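Local coordinates for protein NUDIX hydrolase (Jonesia denitrificans, PDB 4KTB) that is of unknown function but belongs to the NUDIX hydrolase clan and possibly hydrolyses diadenosine tetraphosphate asymmetrically, at residues Arg91-Asp96 / Val140-Asp145; Asp87-His92 / Ser104-Pro109. One frame throughout, in Å; residues are numbered along the deposited sequence.

Interaction 1. Residues Arg91-Asp96 / Val140-Asp145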
loop_
_atom_site.group_PDB
_atom_site.type_symbol
_atom_site.label_atom_id
_atom_site.label_comp_id
_atom_site.label_asym_id
_atom_site.label_seq_id
_atom_site.Cartn_x
_atom_site.Cartn_y
_atom_site.Cartn_z
ATOM N N ARG A 91 -13.036 -1.053 18.324
ATOM C CA ARG A 91 -13.880 -0.283 19.222
ATOM C C ARG A 91 -14.870 0.591 18.472
ATOM O O ARG A 91 -16.012 0.729 18.875
ATOM C CB ARG A 91 -13.005 0.577 20.128
ATOM C CG ARG A 91 -13.773 1.392 21.121
ATOM C CD ARG A 91 -12.850 2.013 22.153
ATOM N NE ARG A 91 -11.866 2.895 21.537
ATOM C CZ ARG A 91 -12.093 4.167 21.246
ATOM N NH1 ARG A 91 -13.279 4.701 21.510
ATOM N NH2 ARG A 91 -11.135 4.895 20.692
ATOM N N HIS A 92 -14.441 1.180 17.366
ATOM C CA HIS A 92 -15.297 2.144 16.677
ATOM C C HIS A 92 -16.329 1.426 15.838
ATOM O O HIS A 92 -17.436 1.917 15.642
ATOM C CB HIS A 92 -14.473 3.156 15.855
ATOM C CG HIS A 92 -13.824 4.214 16.693
ATOM N ND1 HIS A 92 -14.541 5.214 17.311
ATOM C CD2 HIS A 92 -12.527 4.412 17.043
ATOM C CE1 HIS A 92 -13.718 5.987 18.001
ATOM N NE2 HIS A 92 -12.491 5.521 17.855
ATOM N N ILE A 93 -15.968 0.240 15.364
ATOM C CA ILE A 93 -16.911 -0.583 14.622
ATOM C C ILE A 93 -18.047 -1.070 15.523
ATOM O O ILE A 93 -19.222 -0.988 15.161
ATOM C CB ILE A 93 -16.204 -1.780 13.961
ATOM C CG1 ILE A 93 -15.255 -1.298 12.868
ATOM C CG2 ILE A 93 -17.209 -2.744 13.355
ATOM C CD1 ILE A 93 -15.955 -0.947 11.563
ATOM N N GLU A 94 -17.694 -1.578 16.697
ATOM C CA GLU A 94 -18.691 -2.025 17.656
ATOM C C GLU A 94 -19.592 -0.856 18.045
ATOM O O GLU A 94 -20.811 -0.978 18.064
ATOM C CB GLU A 94 -17.978 -2.576 18.890
ATOM C CG GLU A 94 -18.791 -3.527 19.713
ATOM C CD GLU A 94 -19.576 -2.832 20.793
ATOM O OE1 GLU A 94 -19.237 -1.677 21.120
ATOM O OE2 GLU A 94 -20.531 -3.439 21.327
ATOM N N LYS A 95 -18.967 0.283 18.326
ATOM C CA LYS A 95 -19.651 1.500 18.765
ATOM C C LYS A 95 -20.707 2.022 17.793
ATOM O O LYS A 95 -21.750 2.511 18.219
ATOM C CB LYS A 95 -18.620 2.601 19.050
ATOM C CG LYS A 95 -19.201 3.963 19.373
ATOM C CD LYS A 95 -18.109 4.908 19.854
ATOM C CE LYS A 95 -18.620 6.331 19.920
ATOM N NZ LYS A 95 -19.236 6.703 18.620
ATOM N N ASP A 96 -20.447 1.926 16.493
ATOM C CA ASP A 96 -21.368 2.479 15.491
ATOM C C ASP A 96 -22.328 1.434 14.896
ATOM O O ASP A 96 -23.431 1.770 14.467
ATOM C CB ASP A 96 -20.579 3.179 14.360
ATOM C CG ASP A 96 -20.289 4.651 14.648
ATOM O OD1 ASP A 96 -21.149 5.335 15.236
ATOM O OD2 ASP A 96 -19.199 5.133 14.278
ATOM N N VAL A 140 -13.101 -1.626 5.826
ATOM C CA VAL A 140 -13.360 -2.737 6.729
ATOM C C VAL A 140 -14.578 -3.558 6.299
ATOM O O VAL A 140 -15.717 -3.085 6.362
ATOM C CB VAL A 140 -13.523 -2.280 8.182
ATOM C CG1 VAL A 140 -13.617 -3.503 9.091
ATOM C CG2 VAL A 140 -12.359 -1.386 8.615
ATOM N N PRO A 141 -14.333 -4.787 5.819
ATOM C CA PRO A 141 -15.508 -5.593 5.515
ATOM C C PRO A 141 -16.101 -6.019 6.841
ATOM O O PRO A 141 -15.350 -6.236 7.802
ATOM C CB PRO A 141 -14.929 -6.798 4.756
ATOM C CG PRO A 141 -13.569 -6.327 4.260
ATOM C CD PRO A 141 -13.088 -5.430 5.370
ATOM N N VAL A 142 -17.426 -6.071 6.908
ATOM C CA VAL A 142 -18.101 -6.583 8.089
ATOM C C VAL A 142 -18.789 -7.854 7.690
ATOM O O VAL A 142 -19.458 -7.905 6.655
ATOM C CB VAL A 142 -19.128 -5.600 8.657
ATOM C CG1 VAL A 142 -18.427 -4.555 9.487
ATOM C CG2 VAL A 142 -19.912 -4.956 7.534
ATOM N N ARG A 143 -18.606 -8.880 8.510
ATOM C CA ARG A 143 -19.045 -10.215 8.154
ATOM C C ARG A 143 -20.369 -10.583 8.832
ATOM O O ARG A 143 -21.009 -11.563 8.450
ATOM C CB ARG A 143 -17.954 -11.242 8.497
ATOM C CG ARG A 143 -16.542 -10.861 8.046
ATOM C CD ARG A 143 -16.336 -11.057 6.553
ATOM N NE ARG A 143 -15.103 -10.424 6.079
ATOM C CZ ARG A 143 -14.503 -10.706 4.926
ATOM N NH1 ARG A 143 -13.386 -10.076 4.583
ATOM N NH2 ARG A 143 -15.021 -11.620 4.124
ATOM N N GLY A 144 -20.784 -9.793 9.818
ATOM C CA GLY A 144 -22.005 -10.081 10.555
ATOM C C GLY A 144 -23.084 -9.027 10.395
ATOM O O GLY A 144 -22.962 -8.113 9.581
ATOM N N ASP A 145 -24.150 -9.150 11.173
ATOM C CA ASP A 145 -25.253 -8.212 11.074
ATOM C C ASP A 145 -24.902 -6.922 11.812
ATOM O O ASP A 145 -24.205 -6.939 12.833
ATOM C CB ASP A 145 -26.545 -8.835 11.619
ATOM C CG ASP A 145 -27.016 -10.035 10.799
ATOM O OD1 ASP A 145 -27.640 -9.827 9.736
ATOM O OD2 ASP A 145 -26.776 -11.189 11.218
#
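I93, on the inner face of helix 85-97, is the residue through which segment 91-96 meets V140 and V142 of segment 140-145. Before it come R91, whose NE forms a salt bridge with E83, and H92, whose NE2 is hydrogen-bonded to R78 O; the edge atom CD2 of H92 lies over one face of the R91 guanidinium, near its rim. I93 turns toward segment 140-145 and forks between the two valines. Its CD1 comes to 4.3 Å from V140 CG1, while its CG2 branch reaches to 4.4 Å from V142 CG1. With chi1 at -67° and chi2 at -79° the longer arm is folded toward V140, leaving the shorter branch for V142. Both approaches are loose and wholly apolar, with no hydrogen bond between the segments. I93 and V140 also both touch A44 of strand 39-49. One turn on, D96 OD1 is hydrogen-bonded to N152 ND2, and its side chain touches V75 of strand 75-78. Backbone hydrogen bonds hold V140 and V142 to strand 39-49. At the hydrophobic position of what the sequence spacing marks as a degenerate Nudix box, I93 seats the Nudix helix against the end of strand 133-141 and the first loop residue beyond it.

Interaction 2. Residues Asp87-His92 / Ser104-Pro109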
loop_
_atom_site.group_PDB
_atom_site.type_symbol
_atom_site.label_atom_id
_atom_site.label_comp_id
_atom_site.label_asym_id
_atom_site.label_seq_id
_atom_site.Cartn_x
_atom_site.Cartn_y
_atom_site.Cartn_z
ATOM N N ASP A 87 -7.076 -1.822 17.399
ATOM C CA ASP A 87 -8.036 -1.949 18.499
ATOM C C ASP A 87 -9.037 -0.791 18.510
ATOM O O ASP A 87 -10.210 -0.975 18.817
ATOM C CB ASP A 87 -7.315 -1.981 19.857
ATOM C CG ASP A 87 -6.549 -3.267 20.090
ATOM O OD1 ASP A 87 -6.978 -4.319 19.581
ATOM O OD2 ASP A 87 -5.517 -3.218 20.798
ATOM N N ALA A 88 -8.549 0.409 18.218
ATOM C CA ALA A 88 -9.441 1.548 18.007
ATOM C C ALA A 88 -10.411 1.236 16.873
ATOM O O ALA A 88 -11.565 1.648 16.908
ATOM C CB ALA A 88 -8.653 2.803 17.691
ATOM N N LEU A 89 -9.945 0.498 15.869
ATOM C CA LEU A 89 -10.812 0.129 14.758
ATOM C C LEU A 89 -11.932 -0.760 15.276
ATOM O O LEU A 89 -13.111 -0.546 14.989
ATOM C CB LEU A 89 -10.027 -0.613 13.675
ATOM C CG LEU A 89 -9.084 0.222 12.822
ATOM C CD1 LEU A 89 -8.293 -0.715 11.942
ATOM C CD2 LEU A 89 -9.861 1.249 11.984
ATOM N N VAL A 90 -11.549 -1.762 16.051
ATOM C CA VAL A 90 -12.518 -2.682 16.622
ATOM C C VAL A 90 -13.539 -1.919 17.457
ATOM O O VAL A 90 -14.749 -2.097 17.312
ATOM C CB VAL A 90 -11.821 -3.696 17.519
ATOM C CG1 VAL A 90 -12.841 -4.505 18.275
ATOM C CG2 VAL A 90 -10.906 -4.606 16.697
ATOM N N ARG A 91 -13.036 -1.053 18.324
ATOM C CA ARG A 91 -13.880 -0.283 19.222
ATOM C C ARG A 91 -14.870 0.591 18.472
ATOM O O ARG A 91 -16.012 0.729 18.875
ATOM C CB ARG A 91 -13.005 0.577 20.128
ATOM C CG ARG A 91 -13.773 1.392 21.121
ATOM C CD ARG A 91 -12.850 2.013 22.153
ATOM N NE ARG A 91 -11.866 2.895 21.537
ATOM C CZ ARG A 91 -12.093 4.167 21.246
ATOM N NH1 ARG A 91 -13.279 4.701 21.510
ATOM N NH2 ARG A 91 -11.135 4.895 20.692
ATOM N N HIS A 92 -14.441 1.180 17.366
ATOM C CA HIS A 92 -15.297 2.144 16.677
ATOM C C HIS A 92 -16.329 1.426 15.838
ATOM O O HIS A 92 -17.436 1.917 15.642
ATOM C CB HIS A 92 -14.473 3.156 15.855
ATOM C CG HIS A 92 -13.824 4.214 16.693
ATOM N ND1 HIS A 92 -14.541 5.214 17.311
ATOM C CD2 HIS A 92 -12.527 4.412 17.043
ATOM C CE1 HIS A 92 -13.718 5.987 18.001
ATOM N NE2 HIS A 92 -12.491 5.521 17.855
ATOM N N SER A 104 -13.750 -7.536 9.486
ATOM C CA SER A 104 -12.442 -8.112 9.210
ATOM C C SER A 104 -11.377 -7.024 9.300
ATOM O O SER A 104 -11.111 -6.321 8.327
ATOM C CB SER A 104 -12.413 -8.758 7.833
ATOM O OG SER A 104 -13.260 -9.886 7.799
ATOM N N ILE A 105 -10.791 -6.873 10.482
ATOM C CA ILE A 105 -9.706 -5.916 10.664
ATOM C C ILE A 105 -8.506 -6.378 9.844
ATOM O O ILE A 105 -8.116 -7.532 9.920
ATOM C CB ILE A 105 -9.315 -5.790 12.142
ATOM C CG1 ILE A 105 -10.564 -5.596 13.006
ATOM C CG2 ILE A 105 -8.342 -4.626 12.357
ATOM C CD1 ILE A 105 -11.312 -4.273 12.761
ATOM N N PRO A 106 -7.921 -5.471 9.047
ATOM C CA PRO A 106 -6.825 -5.913 8.187
ATOM C C PRO A 106 -5.659 -6.360 9.037
ATOM O O PRO A 106 -5.395 -5.780 10.090
ATOM C CB PRO A 106 -6.435 -4.645 7.414
ATOM C CG PRO A 106 -7.510 -3.659 7.659
ATOM C CD PRO A 106 -8.130 -4.018 8.970
ATOM N N ALA A 107 -4.978 -7.400 8.583
ATOM C CA ALA A 107 -3.781 -7.877 9.245
ATOM C C ALA A 107 -2.746 -6.763 9.236
ATOM O O ALA A 107 -1.988 -6.591 10.195
ATOM C CB ALA A 107 -3.266 -9.087 8.536
ATOM N N SER A 108 -2.740 -5.994 8.147
ATOM C CA SER A 108 -1.778 -4.911 7.943
ATOM C C SER A 108 -2.193 -3.549 8.494
ATOM O O SER A 108 -3.297 -3.075 8.219
ATOM C CB SER A 108 -1.525 -4.720 6.458
ATOM O OG SER A 108 -0.616 -3.650 6.256
ATOM N N PRO A 109 -1.281 -2.898 9.234
ATOM C CA PRO A 109 -1.488 -1.538 9.729
ATOM C C PRO A 109 -1.405 -0.472 8.634
ATOM O O PRO A 109 -1.669 0.690 8.913
ATOM C CB PRO A 109 -0.353 -1.355 10.743
ATOM C CG PRO A 109 0.713 -2.266 10.279
ATOM C CD PRO A 109 -0.012 -3.469 9.726
#
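I105 lays its side chain against L89 and V90, two successive residues of helix 85-97, and this is the tight part of the contact. Its CG1 comes to 3.8 Å from V90 CG2, and its terminal CD1 lies 4.0 Å from both V90 CG2 and L89 CB, so the end of the isoleucine rests on the two helix residues at once. The side chains of V90 and I105 meet at about a right angle. The other branch, I105 CG2, touches L89 CD1 at 3.9 Å. I105 can serve both residues because CG1 stands anti to its carbonyl carbon (chi1 -48°) while CG2 is anti to its backbone N, which turns the CG1-CD1 arm to V90 and the base of L89, and CG2 to the tip of L89. Packing slackens at P106: the ring atom CD approaches L89 CD1 only to 4.4 Å, and from A107 onward the segment leaves these helix residues. V90 and P106 are both partly exposed, whereas L89 and I105 are buried. No hydrogen bond joins the two segments, but R86, one residue before segment 87-92, donates from NH1 to A107 O, and so ties the departing loop to the start of the helix. S52 of a second subunit packs on both I105 and D87, so helix and loop meet that subunit together. L89 rests on V42 of strand 39-49 and on Y138 of strand 133-141; P106 touches Y138 too, placing the contact between helix 85-97, these sheet strands and the loop that leads into strand 113-118.

Overall arrangement
Interactions 1 and 2 lie about 9 Å apart, centre to centre, on the same side of the chain's centre, and both draw on helix 85-97, sharing R91 and H92. Along the chain the helix comes first, then the loop 104-109, then the end of strand 133-141 with residues 140-145. Interaction 2 uses the earlier turns of the helix and interaction 1 the later ones. Their partner segments also meet each other: P141 O lies 2.7 Å from S104 N, a probable hydrogen bond. Helix and loop thus pack beside the end of strand 133-141, itself part of the mixed sheet, and the loop also reaches the second subunit.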